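Long-range contacts in Alp7A (Bacillus subtilis, PDB 5EC0), which probably assembles into nucleotide-dependent, actin-like filaments that segregate a plasmid in Bacillus subtilis: residues Pro49-Lys53 against Ala106-Leu111; Lys114-Asn118 against Gly163-Glu167; Asp117-Glu123 against Leu168-Asp174. All coordinates share one frame; numbering follows the deposited sequence.

Contact 1: Pro49-Lys53 against Ala106-Leu111; sequences PADLK and AYYQAL
A106 meets the other segment at the margin: its carbonyl O lies 4.4 Å from L52 CD2, while its methyl group faces elsewhere. One residue on, Y107 does most of the work. With its CG anti to the backbone N (chi1 168°), the ring is carried out from the helix and slides under K53. The lysine's aliphatic stem crosses one face of the ring obliquely; CG sits 4.0 Å from the Y107 centroid, 20° off the ring normal, a CH-pi contact, and K53 CB comes down on Y107 CE1 at 3.5 Å. Around the rim, L52 CB and the carbonyl oxygens of P49 and A50 lie near the ring plane. F24 adds an edge-to-face ring contact from strand 22-33, and K53 NZ turns off the ring to a weak hydrogen bond with E25 O on that strand. Helix 95-112 belongs to the first domain of the actin-like fold, and here the loop leading into strand 56-62 packs a coiled turn against one of its flanks, without a single hydrogen bond between the two segments. A110 then directs its methyl toward that turn. L52 CD2 reaches its CB at 3.7 Å and also leans on the Y107 backbone, the leucine extending from the loop toward the helix (chi1 -179°). The A110 carbonyl is tightly covered by the proline, with P49 CB 3.1 Å from A110 O. At L111 the partly exposed end is reached: L111 CD1 swings back over A50, 4.0 Å from A50 CA, and P49 CB rests 3.8 Å from L111 CA.

Contact 2: Lys114-Asn118 against Gly163-Glu167; sequences KREDN and GLEKE
The R115 guanidinium lies over the backbone at L164, with L164 CA 3.5 Å above its plane and displaced toward the rim; G163 O is over the same face. Its edge is used differently. NH1 and NH2 point end-on at a single atom, E165 O, each nitrogen 3.0 Å from it, and that oxygen stays only 10° out of the guanidinium plane. NH2 takes a lone pair in the carbonyl plane of E165, whereas NH1 arrives from above that plane, so the two bent bonds share one acceptor and together fix the rotation of the group. Beyond the NH1 end of the group, near its plane, lies the aliphatic end of K166, CE being 3.5 Å from R115 NH1. OD1 of the N118 amide packs on the K166 stem, 3.6 Å from K166 CD, crossing it at a slant. R115 sits in a type I beta turn, K114 to D117, closed by D117 N bonding to K114 O; this turn carries the chain from helix 95-112 into strand 119-129, and the facing segment runs from a loop into the first residues of its parallel neighbour, strand 166-179. K166 runs the opposite way to R115 and plugs the turn. Its CG lies between the backbone N and the carbonyl carbon (chi1 63°), and a further bend at chi3 brings the ammonium in among the turn's carbonyls. There NZ is 2.9 Å from R115 O and 2.8 Å from D117 O, above both carbonyl planes, and Q109 OE1 of the helix is its third partner. These dipoles probably offset the closeness of the R115 charge, whose NH1 is 4.5 Å from K166 NZ. The E165 carboxylate stays just beyond a salt bridge to R115 NH2.

Contact 3: Asp117-Glu123 against Leu168-Asp174; sequences DNEVTIE and LTIKVED
V120, I122, L168, I170 and V172 form the tight side of this strand pair. I122 CD1 rests against two methyl groups of the neighbouring strand, 3.9 Å from I170 CG2 and 4.0 Å from V172 CG2, all three side chains running the same way, while V120 slants across L168, V120 CG2 being 4.1 Å from L168 CD2. Q109 and T105 of helix 95-112 cover this buried face, and I3 and M6 of the adjoining strand 2-10 extend it. The backbones beneath run parallel, 13° apart in direction and 4.7 Å between axes. V120 and I122 each bond through both N and O to strand 166-179: V120 N to T169 O, V120 O to K171 N (2.7 Å), I122 N to K171 O and I122 O to E173 N. The N118 carbonyl accepts from T169 N in the same series. E119, T121, T169 and K171 occupy the other, looser face. Here K171, extended beyond CG, slants over to E119, and K171 NZ meets E119 OE1 at 3.2 Å, well above the carboxylate plane, in a salt bridge at a partly exposed edge. T121 CG2 touches K171 CB at 4.1 Å. At the far end, E123 and E173 lie side by side, their carboxylate planes 18° apart; E123 is salt-bridged to K380 instead, which probably eases the like charges. E119 and T121 bond on their other side to the backbone of M1 and I3, which places strand 119-129 between strands 2-10 and 166-179. Strands 22-33, 14-19, 2-10, 119-129 and 166-179 thus follow the 3-2-1-4-5 order of the central sheet in an actin-fold domain.

How the contacts relate
Q109, on the helix of contact 1, ties the three together. Q109 OE1 is 2.9 Å from K166 NZ, a probable hydrogen bond into contact 2. Q109 NE2 makes another, 3.1 Å from K114 O, while Q109 CG packs on V120 CG2 of contact 3 at 3.7 Å. L52 CB also touches L164 CD1 (3.7 Å), and A106 CA lies 3.6 Å from L168 CD2. Contact 2 leads into contact 3: the 114-118 turn sits just before strand 119-129, both contacts use strand 166-179, and they share D117 and N118. Contact 1 approaches the nucleotide: the K53 side chain is about 10 Å from the bound ADP; contacts 2 and 3 lie away from that pocket.

Contact 1: Pro49-Lys53 against Ala106-Leu111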
ATOM      1  N   PRO A  49     -19.998 -10.981 -11.045  1.00 47.92           N
ATOM      2  CA  PRO A  49     -19.195 -10.811  -9.830  1.00 47.77           C
ATOM      3  C   PRO A  49     -18.187  -9.666  -9.911  1.00 45.08           C
ATOM      4  O   PRO A  49     -17.831  -9.095  -8.877  1.00 44.70           O
ATOM      5  CB  PRO A  49     -18.474 -12.153  -9.703  1.00 43.09           C
ATOM      6  CG  PRO A  49     -19.400 -13.124 -10.366  1.00 45.57           C
ATOM      7  CD  PRO A  49     -20.017 -12.381 -11.505  1.00 43.91           C
ATOM      8  N   ALA A  50     -17.741  -9.327 -11.115  1.00 41.90           N
ATOM      9  CA  ALA A  50     -16.758  -8.261 -11.261  1.00 44.43           C
ATOM     10  C   ALA A  50     -17.366  -6.924 -10.864  1.00 40.94           C
ATOM     11  O   ALA A  50     -16.658  -6.030 -10.430  1.00 41.56           O
ATOM     12  CB  ALA A  50     -16.219  -8.205 -12.689  1.00 37.07           C
ATOM     13  N   ASP A  51     -18.685  -6.802 -11.002  1.00 43.96           N
ATOM     14  CA  ASP A  51     -19.364  -5.553 -10.686  1.00 40.62           C
ATOM     15  C   ASP A  51     -19.389  -5.284  -9.181  1.00 37.33           C
ATOM     16  O   ASP A  51     -19.598  -4.162  -8.750  1.00 42.76           O
ATOM     17  CB  ASP A  51     -20.791  -5.559 -11.239  1.00 52.04           C
ATOM     18  CG  ASP A  51     -20.830  -5.556 -12.761  1.00 56.52           C
ATOM     19  OD1 ASP A  51     -19.860  -5.070 -13.379  1.00 54.65           O
ATOM     20  OD2 ASP A  51     -21.837  -6.026 -13.340  1.00 56.26           O
ATOM     21  N   LEU A  52     -19.156  -6.315  -8.381  1.00 38.22           N
ATOM     22  CA  LEU A  52     -19.219  -6.180  -6.932  1.00 33.91           C
ATOM     23  C   LEU A  52     -18.141  -5.240  -6.377  1.00 38.40           C
ATOM     24  O   LEU A  52     -18.320  -4.623  -5.331  1.00 39.32           O
ATOM     25  CB  LEU A  52     -19.088  -7.553  -6.286  1.00 33.12           C
ATOM     26  CG  LEU A  52     -19.158  -7.637  -4.762  1.00 35.51           C
ATOM     27  CD1 LEU A  52     -20.520  -7.146  -4.253  1.00 31.93           C
ATOM     28  CD2 LEU A  52     -18.876  -9.062  -4.312  1.00 35.28           C
ATOM     29  N   LYS A  53     -17.022  -5.139  -7.082  1.00 35.94           N
ATOM     30  CA  LYS A  53     -15.873  -4.403  -6.575  1.00 35.62           C
ATOM     31  C   LYS A  53     -16.238  -2.951  -6.277  1.00 33.99           C
ATOM     32  O   LYS A  53     -15.841  -2.407  -5.244  1.00 33.71           O
ATOM     33  CB  LYS A  53     -14.712  -4.466  -7.570  1.00 39.44           C
ATOM     34  CG  LYS A  53     -13.374  -4.089  -6.971  1.00 41.37           C
ATOM     35  CD  LYS A  53     -12.266  -4.189  -7.997  1.00 43.81           C
ATOM     36  CE  LYS A  53     -11.321  -3.007  -7.874  1.00 46.70           C
ATOM     37  NZ  LYS A  53     -10.074  -3.183  -8.665  1.00 52.97           N
ATOM     38  N   ALA A 106     -14.432 -11.303   0.458  1.00 31.41           N
ATOM     39  CA  ALA A 106     -15.735 -11.680  -0.078  1.00 36.25           C
ATOM     40  C   ALA A 106     -15.799 -11.372  -1.572  1.00 39.71           C
ATOM     41  O   ALA A 106     -16.391 -12.124  -2.358  1.00 27.38           O
ATOM     42  CB  ALA A 106     -16.847 -10.964   0.664  1.00 31.54           C
ATOM     43  N   TYR A 107     -15.169 -10.267  -1.960  1.00 35.03           N
ATOM     44  CA  TYR A 107     -15.083  -9.904  -3.365  1.00 34.45           C
ATOM     45  C   TYR A 107     -14.315 -10.952  -4.170  1.00 34.63           C
ATOM     46  O   TYR A 107     -14.748 -11.382  -5.246  1.00 30.09           O
ATOM     47  CB  TYR A 107     -14.416  -8.548  -3.536  1.00 34.94           C
ATOM     48  CG  TYR A 107     -14.054  -8.289  -4.974  1.00 35.85           C
ATOM     49  CD1 TYR A 107     -15.043  -8.154  -5.944  1.00 36.08           C
ATOM     50  CD2 TYR A 107     -12.725  -8.208  -5.372  1.00 33.81           C
ATOM     51  CE1 TYR A 107     -14.720  -7.927  -7.269  1.00 35.50           C
ATOM     52  CE2 TYR A 107     -12.393  -7.980  -6.693  1.00 32.38           C
ATOM     53  CZ  TYR A 107     -13.402  -7.841  -7.634  1.00 30.60           C
ATOM     54  OH  TYR A 107     -13.073  -7.623  -8.944  1.00 30.42           O
ATOM     55  N   TYR A 108     -13.162 -11.355  -3.649  1.00 33.08           N
ATOM     56  CA  TYR A 108     -12.347 -12.354  -4.329  1.00 36.45           C
ATOM     57  C   TYR A 108     -13.106 -13.675  -4.429  1.00 39.19           C
ATOM     58  O   TYR A 108     -13.030 -14.365  -5.450  1.00 35.69           O
ATOM     59  CB  TYR A 108     -11.020 -12.557  -3.605  1.00 30.33           C
ATOM     60  CG  TYR A 108     -10.134 -13.593  -4.252  1.00 30.49           C
ATOM     61  CD1 TYR A 108      -9.264 -13.244  -5.289  1.00 28.71           C
ATOM     62  CD2 TYR A 108     -10.150 -14.915  -3.823  1.00 30.32           C
ATOM     63  CE1 TYR A 108      -8.438 -14.185  -5.879  1.00 30.08           C
ATOM     64  CE2 TYR A 108      -9.335 -15.873  -4.417  1.00 30.87           C
ATOM     65  CZ  TYR A 108      -8.476 -15.503  -5.442  1.00 37.24           C
ATOM     66  OH  TYR A 108      -7.655 -16.451  -6.026  1.00 35.43           O
ATOM     67  N   GLN A 109     -13.847 -14.018  -3.372  1.00 36.75           N
ATOM     68  CA  GLN A 109     -14.638 -15.245  -3.378  1.00 40.15           C
ATOM     69  C   GLN A 109     -15.709 -15.193  -4.464  1.00 40.02           C
ATOM     70  O   GLN A 109     -15.933 -16.181  -5.166  1.00 43.81           O
ATOM     71  CB  GLN A 109     -15.292 -15.494  -2.019  1.00 34.53           C
ATOM     72  CG  GLN A 109     -15.791 -16.912  -1.833  1.00 30.55           C
ATOM     73  CD  GLN A 109     -17.122 -17.222  -2.547  1.00 40.00           C
ATOM     74  OE1 GLN A 109     -18.052 -16.405  -2.564  1.00 40.26           O
ATOM     75  NE2 GLN A 109     -17.209 -18.413  -3.135  1.00 37.97           N
ATOM     76  N   ALA A 110     -16.374 -14.046  -4.588  1.00 39.07           N
ATOM     77  CA  ALA A 110     -17.430 -13.876  -5.588  1.00 37.93           C
ATOM     78  C   ALA A 110     -16.853 -13.902  -6.999  1.00 35.56           C
ATOM     79  O   ALA A 110     -17.458 -14.454  -7.909  1.00 42.93           O
ATOM     80  CB  ALA A 110     -18.184 -12.579  -5.358  1.00 36.21           C
ATOM     81  N   LEU A 111     -15.680 -13.297  -7.167  1.00 32.65           N
ATOM     82  CA  LEU A 111     -15.021 -13.235  -8.467  1.00 38.53           C
ATOM     83  C   LEU A 111     -14.529 -14.602  -8.930  1.00 42.41           C
ATOM     84  O   LEU A 111     -14.816 -15.011 -10.047  1.00 43.14           O
ATOM     85  CB  LEU A 111     -13.843 -12.250  -8.430  1.00 36.42           C
ATOM     86  CG  LEU A 111     -13.149 -11.919  -9.756  1.00 36.58           C
ATOM     87  CD1 LEU A 111     -14.109 -11.206 -10.716  1.00 37.91           C
ATOM     88  CD2 LEU A 111     -11.901 -11.070  -9.529  1.00 38.52           C
TER

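Contact 2: Lys114-Asn118 against Gly163-Glu167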
ATOM      1  N   LYS A 114     -17.318 -20.262  -6.255  1.00 50.87           N
ATOM      2  CA  LYS A 114     -18.649 -20.747  -6.598  1.00 52.26           C
ATOM      3  C   LYS A 114     -19.712 -20.024  -5.784  1.00 52.78           C
ATOM      4  O   LYS A 114     -19.547 -19.797  -4.581  1.00 54.25           O
ATOM      5  CB  LYS A 114     -18.739 -22.255  -6.374  1.00 44.92           C
ATOM      6  CG  LYS A 114     -17.531 -23.016  -6.911  1.00 54.54           C
ATOM      7  CD  LYS A 114     -17.402 -24.396  -6.275  1.00 59.23           C
ATOM      8  CE  LYS A 114     -18.332 -25.414  -6.934  1.00 68.47           C
ATOM      9  NZ  LYS A 114     -18.639 -26.582  -6.047  1.00 69.08           N
ATOM     10  N   ARG A 115     -20.795 -19.666  -6.458  1.00 51.06           N
ATOM     11  CA  ARG A 115     -21.923 -18.964  -5.858  1.00 54.86           C
ATOM     12  C   ARG A 115     -22.410 -19.562  -4.531  1.00 58.02           C
ATOM     13  O   ARG A 115     -22.705 -18.824  -3.587  1.00 56.09           O
ATOM     14  CB  ARG A 115     -23.083 -18.928  -6.858  1.00 56.26           C
ATOM     15  CG  ARG A 115     -24.324 -18.205  -6.358  1.00 64.11           C
ATOM     16  CD  ARG A 115     -24.077 -16.706  -6.170  1.00 63.97           C
ATOM     17  NE  ARG A 115     -25.265 -16.029  -5.648  1.00 60.81           N
ATOM     18  CZ  ARG A 115     -25.325 -15.419  -4.465  1.00 56.66           C
ATOM     19  NH1 ARG A 115     -24.254 -15.380  -3.677  1.00 50.64           N
ATOM     20  NH2 ARG A 115     -26.453 -14.838  -4.077  1.00 53.52           N
ATOM     21  N   GLU A 116     -22.494 -20.892  -4.465  1.00 52.17           N
ATOM     22  CA  GLU A 116     -23.028 -21.580  -3.287  1.00 54.16           C
ATOM     23  C   GLU A 116     -21.968 -21.942  -2.228  1.00 52.96           C
ATOM     24  O   GLU A 116     -22.299 -22.504  -1.182  1.00 49.62           O
ATOM     25  CB  GLU A 116     -23.774 -22.852  -3.716  1.00 60.24           C
ATOM     26  CG  GLU A 116     -22.879 -23.934  -4.310  1.00 67.38           C
ATOM     27  CD  GLU A 116     -22.506 -23.671  -5.762  1.00 73.30           C
ATOM     28  OE1 GLU A 116     -23.053 -22.717  -6.358  1.00 82.94           O
ATOM     29  OE2 GLU A 116     -21.663 -24.414  -6.312  1.00 68.49           O
ATOM     30  N   ASP A 117     -20.704 -21.640  -2.498  1.00 44.03           N
ATOM     31  CA  ASP A 117     -19.645 -21.851  -1.503  1.00 42.42           C
ATOM     32  C   ASP A 117     -19.640 -20.704  -0.489  1.00 42.95           C
ATOM     33  O   ASP A 117     -19.338 -19.572  -0.845  1.00 49.38           O
ATOM     34  CB  ASP A 117     -18.281 -21.970  -2.197  1.00 41.62           C
ATOM     35  CG  ASP A 117     -17.163 -22.361  -1.244  1.00 45.17           C
ATOM     36  OD1 ASP A 117     -17.444 -22.650  -0.063  1.00 42.17           O
ATOM     37  OD2 ASP A 117     -15.995 -22.376  -1.688  1.00 45.73           O
ATOM     38  N   ASN A 118     -19.980 -20.984   0.764  1.00 43.14           N
ATOM     39  CA  ASN A 118     -20.075 -19.919   1.765  1.00 42.49           C
ATOM     40  C   ASN A 118     -18.911 -19.874   2.755  1.00 45.37           C
ATOM     41  O   ASN A 118     -19.017 -19.248   3.811  1.00 44.16           O
ATOM     42  CB  ASN A 118     -21.383 -20.048   2.546  1.00 42.48           C
ATOM     43  CG  ASN A 118     -22.608 -19.871   1.662  1.00 52.09           C
ATOM     44  OD1 ASN A 118     -22.649 -18.986   0.815  1.00 57.47           O
ATOM     45  ND2 ASN A 118     -23.606 -20.724   1.853  1.00 55.78           N
ATOM     46  N   GLY A 163     -28.133  -9.756  -5.684  1.00 55.85           N
ATOM     47  CA  GLY A 163     -27.546 -10.618  -6.695  1.00 48.72           C
ATOM     48  C   GLY A 163     -26.371 -11.458  -6.219  1.00 59.57           C
ATOM     49  O   GLY A 163     -26.087 -12.505  -6.800  1.00 64.05           O
ATOM     50  N   LEU A 164     -25.688 -11.004  -5.168  1.00 52.53           N
ATOM     51  CA  LEU A 164     -24.493 -11.686  -4.653  1.00 46.15           C
ATOM     52  C   LEU A 164     -24.525 -11.834  -3.131  1.00 46.14           C
ATOM     53  O   LEU A 164     -23.486 -11.982  -2.491  1.00 45.76           O
ATOM     54  CB  LEU A 164     -23.227 -10.934  -5.063  1.00 46.95           C
ATOM     55  CG  LEU A 164     -22.917 -10.913  -6.559  1.00 56.36           C
ATOM     56  CD1 LEU A 164     -21.848  -9.880  -6.874  1.00 55.49           C
ATOM     57  CD2 LEU A 164     -22.499 -12.298  -7.048  1.00 57.68           C
ATOM     58  N   GLU A 165     -25.725 -11.781  -2.563  1.00 52.02           N
ATOM     59  CA  GLU A 165     -25.918 -11.926  -1.125  1.00 52.21           C
ATOM     60  C   GLU A 165     -25.460 -13.280  -0.593  1.00 48.81           C
ATOM     61  O   GLU A 165     -25.661 -14.311  -1.229  1.00 50.34           O
ATOM     62  CB  GLU A 165     -27.392 -11.731  -0.764  1.00 58.59           C
ATOM     63  CG  GLU A 165     -27.994 -10.440  -1.272  1.00 65.56           C
ATOM     64  CD  GLU A 165     -28.812 -10.646  -2.530  1.00 68.04           C
ATOM     65  OE1 GLU A 165     -28.345 -11.368  -3.435  1.00 62.80           O
ATOM     66  OE2 GLU A 165     -29.927 -10.090  -2.606  1.00 75.32           O
ATOM     67  N   LYS A 166     -24.854 -13.252   0.588  1.00 47.54           N
ATOM     68  CA  LYS A 166     -24.516 -14.453   1.355  1.00 46.54           C
ATOM     69  C   LYS A 166     -23.839 -14.018   2.640  1.00 41.50           C
ATOM     70  O   LYS A 166     -23.334 -12.900   2.728  1.00 38.51           O
ATOM     71  CB  LYS A 166     -23.589 -15.401   0.576  1.00 46.31           C
ATOM     72  CG  LYS A 166     -22.225 -14.812   0.237  1.00 42.00           C
ATOM     73  CD  LYS A 166     -21.238 -15.884  -0.227  1.00 42.87           C
ATOM     74  CE  LYS A 166     -21.614 -16.437  -1.598  1.00 45.18           C
ATOM     75  NZ  LYS A 166     -20.670 -17.493  -2.061  1.00 39.58           N
ATOM     76  N   GLU A 167     -23.829 -14.903   3.630  1.00 42.92           N
ATOM     77  CA  GLU A 167     -22.917 -14.759   4.759  1.00 48.78           C
ATOM     78  C   GLU A 167     -21.715 -15.691   4.580  1.00 47.78           C
ATOM     79  O   GLU A 167     -21.851 -16.917   4.512  1.00 48.83           O
ATOM     80  CB  GLU A 167     -23.613 -15.047   6.089  1.00 50.76           C
ATOM     81  CG  GLU A 167     -22.782 -14.621   7.285  1.00 50.61           C
ATOM     82  CD  GLU A 167     -23.517 -14.788   8.603  1.00 58.89           C
ATOM     83  OE1 GLU A 167     -24.343 -15.729   8.713  1.00 63.15           O
ATOM     84  OE2 GLU A 167     -23.269 -13.972   9.524  1.00 56.51           O
TER

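Contact 3: Asp117-Glu123 against Leu168-Asp174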
ATOM      1  N   ASP A 117     -20.704 -21.640  -2.498  1.00 44.03           N
ATOM      2  CA  ASP A 117     -19.645 -21.851  -1.503  1.00 42.42           C
ATOM      3  C   ASP A 117     -19.640 -20.704  -0.489  1.00 42.95           C
ATOM      4  O   ASP A 117     -19.338 -19.572  -0.845  1.00 49.38           O
ATOM      5  CB  ASP A 117     -18.281 -21.970  -2.197  1.00 41.62           C
ATOM      6  CG  ASP A 117     -17.163 -22.361  -1.244  1.00 45.17           C
ATOM      7  OD1 ASP A 117     -17.444 -22.650  -0.063  1.00 42.17           O
ATOM      8  OD2 ASP A 117     -15.995 -22.376  -1.688  1.00 45.73           O
ATOM      9  N   ASN A 118     -19.980 -20.984   0.764  1.00 43.14           N
ATOM     10  CA  ASN A 118     -20.075 -19.919   1.765  1.00 42.49           C
ATOM     11  C   ASN A 118     -18.911 -19.874   2.755  1.00 45.37           C
ATOM     12  O   ASN A 118     -19.017 -19.248   3.811  1.00 44.16           O
ATOM     13  CB  ASN A 118     -21.383 -20.048   2.546  1.00 42.48           C
ATOM     14  CG  ASN A 118     -22.608 -19.871   1.662  1.00 52.09           C
ATOM     15  OD1 ASN A 118     -22.649 -18.986   0.815  1.00 57.47           O
ATOM     16  ND2 ASN A 118     -23.606 -20.724   1.853  1.00 55.78           N
ATOM     17  N   GLU A 119     -17.799 -20.521   2.415  1.00 42.07           N
ATOM     18  CA  GLU A 119     -16.685 -20.612   3.351  1.00 39.34           C
ATOM     19  C   GLU A 119     -15.352 -20.406   2.659  1.00 40.23           C
ATOM     20  O   GLU A 119     -15.116 -20.953   1.581  1.00 38.73           O
ATOM     21  CB  GLU A 119     -16.689 -21.968   4.069  1.00 50.02           C
ATOM     22  CG  GLU A 119     -16.223 -21.892   5.527  1.00 64.87           C
ATOM     23  CD  GLU A 119     -15.813 -23.240   6.094  1.00 75.40           C
ATOM     24  OE1 GLU A 119     -16.523 -23.757   6.988  1.00 77.07           O
ATOM     25  OE2 GLU A 119     -14.771 -23.771   5.651  1.00 78.99           O
ATOM     26  N   VAL A 120     -14.488 -19.614   3.292  1.00 32.83           N
ATOM     27  CA  VAL A 120     -13.127 -19.397   2.815  1.00 31.71           C
ATOM     28  C   VAL A 120     -12.130 -19.720   3.919  1.00 35.12           C
ATOM     29  O   VAL A 120     -12.228 -19.173   5.023  1.00 34.80           O
ATOM     30  CB  VAL A 120     -12.898 -17.932   2.343  1.00 31.56           C
ATOM     31  CG1 VAL A 120     -11.416 -17.681   2.045  1.00 30.39           C
ATOM     32  CG2 VAL A 120     -13.745 -17.631   1.127  1.00 35.70           C
ATOM     33  N   THR A 121     -11.190 -20.616   3.622  1.00 33.58           N
ATOM     34  CA  THR A 121     -10.027 -20.838   4.474  1.00 30.20           C
ATOM     35  C   THR A 121      -8.765 -20.169   3.893  1.00 28.71           C
ATOM     36  O   THR A 121      -8.476 -20.280   2.704  1.00 32.35           O
ATOM     37  CB  THR A 121      -9.750 -22.351   4.686  1.00 42.77           C
ATOM     38  OG1 THR A 121      -9.804 -23.027   3.424  1.00 52.72           O
ATOM     39  CG2 THR A 121     -10.771 -22.963   5.614  1.00 33.22           C
ATOM     40  N   ILE A 122      -8.030 -19.460   4.744  1.00 30.76           N
ATOM     41  CA  ILE A 122      -6.772 -18.830   4.372  1.00 27.78           C
ATOM     42  C   ILE A 122      -5.633 -19.439   5.204  1.00 32.66           C
ATOM     43  O   ILE A 122      -5.627 -19.325   6.438  1.00 31.39           O
ATOM     44  CB  ILE A 122      -6.805 -17.297   4.597  1.00 27.45           C
ATOM     45  CG1 ILE A 122      -7.891 -16.650   3.740  1.00 27.92           C
ATOM     46  CG2 ILE A 122      -5.441 -16.673   4.306  1.00 23.43           C
ATOM     47  CD1 ILE A 122      -8.284 -15.274   4.219  1.00 24.09           C
ATOM     48  N   GLU A 123      -4.684 -20.096   4.541  1.00 33.91           N
ATOM     49  CA  GLU A 123      -3.613 -20.794   5.261  1.00 39.10           C
ATOM     50  C   GLU A 123      -2.669 -19.805   5.919  1.00 35.27           C
ATOM     51  O   GLU A 123      -2.279 -19.982   7.065  1.00 35.84           O
ATOM     52  CB  GLU A 123      -2.833 -21.708   4.320  1.00 40.06           C
ATOM     53  CG  GLU A 123      -3.679 -22.810   3.716  1.00 46.62           C
ATOM     54  CD  GLU A 123      -2.862 -23.798   2.906  1.00 55.93           C
ATOM     55  OE1 GLU A 123      -1.652 -23.942   3.181  1.00 63.15           O
ATOM     56  OE2 GLU A 123      -3.431 -24.428   1.996  1.00 60.60           O
ATOM     57  N   LEU A 168     -20.535 -15.097   4.508  1.00 36.42           N
ATOM     58  CA  LEU A 168     -19.327 -15.851   4.260  1.00 34.78           C
ATOM     59  C   LEU A 168     -18.592 -16.066   5.575  1.00 38.10           C
ATOM     60  O   LEU A 168     -18.324 -15.102   6.312  1.00 34.42           O
ATOM     61  CB  LEU A 168     -18.451 -15.099   3.254  1.00 33.35           C
ATOM     62  CG  LEU A 168     -17.314 -15.758   2.482  1.00 42.06           C
ATOM     63  CD1 LEU A 168     -17.850 -16.682   1.415  1.00 38.49           C
ATOM     64  CD2 LEU A 168     -16.461 -14.668   1.850  1.00 42.69           C
ATOM     65  N   THR A 169     -18.286 -17.322   5.891  1.00 36.07           N
ATOM     66  CA  THR A 169     -17.367 -17.594   7.001  1.00 39.09           C
ATOM     67  C   THR A 169     -15.934 -17.634   6.474  1.00 36.36           C
ATOM     68  O   THR A 169     -15.637 -18.352   5.517  1.00 38.70           O
ATOM     69  CB  THR A 169     -17.698 -18.909   7.716  1.00 37.64           C
ATOM     70  OG1 THR A 169     -19.045 -18.862   8.180  1.00 39.53           O
ATOM     71  CG2 THR A 169     -16.793 -19.130   8.911  1.00 37.17           C
ATOM     72  N   ILE A 170     -15.058 -16.848   7.097  1.00 31.67           N
ATOM     73  CA  ILE A 170     -13.652 -16.758   6.703  1.00 31.29           C
ATOM     74  C   ILE A 170     -12.748 -17.224   7.849  1.00 34.36           C
ATOM     75  O   ILE A 170     -12.752 -16.630   8.932  1.00 33.09           O
ATOM     76  CB  ILE A 170     -13.265 -15.301   6.289  1.00 28.05           C
ATOM     77  CG1 ILE A 170     -14.083 -14.857   5.074  1.00 30.89           C
ATOM     78  CG2 ILE A 170     -11.789 -15.178   5.999  1.00 26.67           C
ATOM     79  CD1 ILE A 170     -14.155 -13.338   4.915  1.00 29.75           C
ATOM     80  N   LYS A 171     -11.978 -18.285   7.598  1.00 34.65           N
ATOM     81  CA  LYS A 171     -11.096 -18.872   8.608  1.00 35.46           C
ATOM     82  C   LYS A 171      -9.635 -18.665   8.270  1.00 32.69           C
ATOM     83  O   LYS A 171      -9.129 -19.195   7.278  1.00 35.67           O
ATOM     84  CB  LYS A 171     -11.373 -20.366   8.780  1.00 32.50           C
ATOM     85  CG  LYS A 171     -12.716 -20.655   9.463  1.00 41.08           C
ATOM     86  CD  LYS A 171     -13.133 -22.104   9.272  1.00 43.78           C
ATOM     87  CE  LYS A 171     -14.384 -22.423  10.061  1.00 49.60           C
ATOM     88  NZ  LYS A 171     -14.922 -23.765   9.705  1.00 48.58           N
ATOM     89  N   VAL A 172      -8.963 -17.887   9.107  1.00 30.48           N
ATOM     90  CA  VAL A 172      -7.543 -17.601   8.906  1.00 30.08           C
ATOM     91  C   VAL A 172      -6.735 -18.496   9.823  1.00 34.80           C
ATOM     92  O   VAL A 172      -6.772 -18.333  11.045  1.00 31.30           O
ATOM     93  CB  VAL A 172      -7.225 -16.126   9.181  1.00 26.39           C
ATOM     94  CG1 VAL A 172      -5.698 -15.890   9.166  1.00 33.80           C
ATOM     95  CG2 VAL A 172      -7.958 -15.235   8.165  1.00 29.49           C
ATOM     96  N   GLU A 173      -6.038 -19.459   9.224  1.00 30.66           N
ATOM     97  CA  GLU A 173      -5.324 -20.489   9.971  1.00 31.82           C
ATOM     98  C   GLU A 173      -4.078 -19.945  10.659  1.00 36.09           C
ATOM     99  O   GLU A 173      -3.813 -20.254  11.817  1.00 35.49           O
ATOM    100  CB  GLU A 173      -4.937 -21.643   9.044  1.00 35.23           C
ATOM    101  CG  GLU A 173      -6.114 -22.249   8.268  1.00 43.90           C
ATOM    102  CD  GLU A 173      -5.736 -23.520   7.520  1.00 51.03           C
ATOM    103  OE1 GLU A 173      -4.526 -23.847   7.451  1.00 54.32           O
ATOM    104  OE2 GLU A 173      -6.652 -24.200   7.012  1.00 55.05           O
ATOM    105  N   ASP A 174      -3.310 -19.141   9.932  1.00 35.44           N
ATOM    106  CA  ASP A 174      -2.073 -18.577  10.448  1.00 35.83           C
ATOM    107  C   ASP A 174      -1.923 -17.141   9.962  1.00 37.29           C
ATOM    108  O   ASP A 174      -2.264 -16.834   8.823  1.00 28.63           O
ATOM    109  CB  ASP A 174      -0.880 -19.422  10.007  1.00 42.93           C
ATOM    110  CG  ASP A 174       0.371 -19.109  10.780  1.00 54.94           C
ATOM    111  OD1 ASP A 174       0.255 -18.514  11.876  1.00 63.06           O
ATOM    112  OD2 ASP A 174       1.467 -19.468  10.295  1.00 56.99           O
TER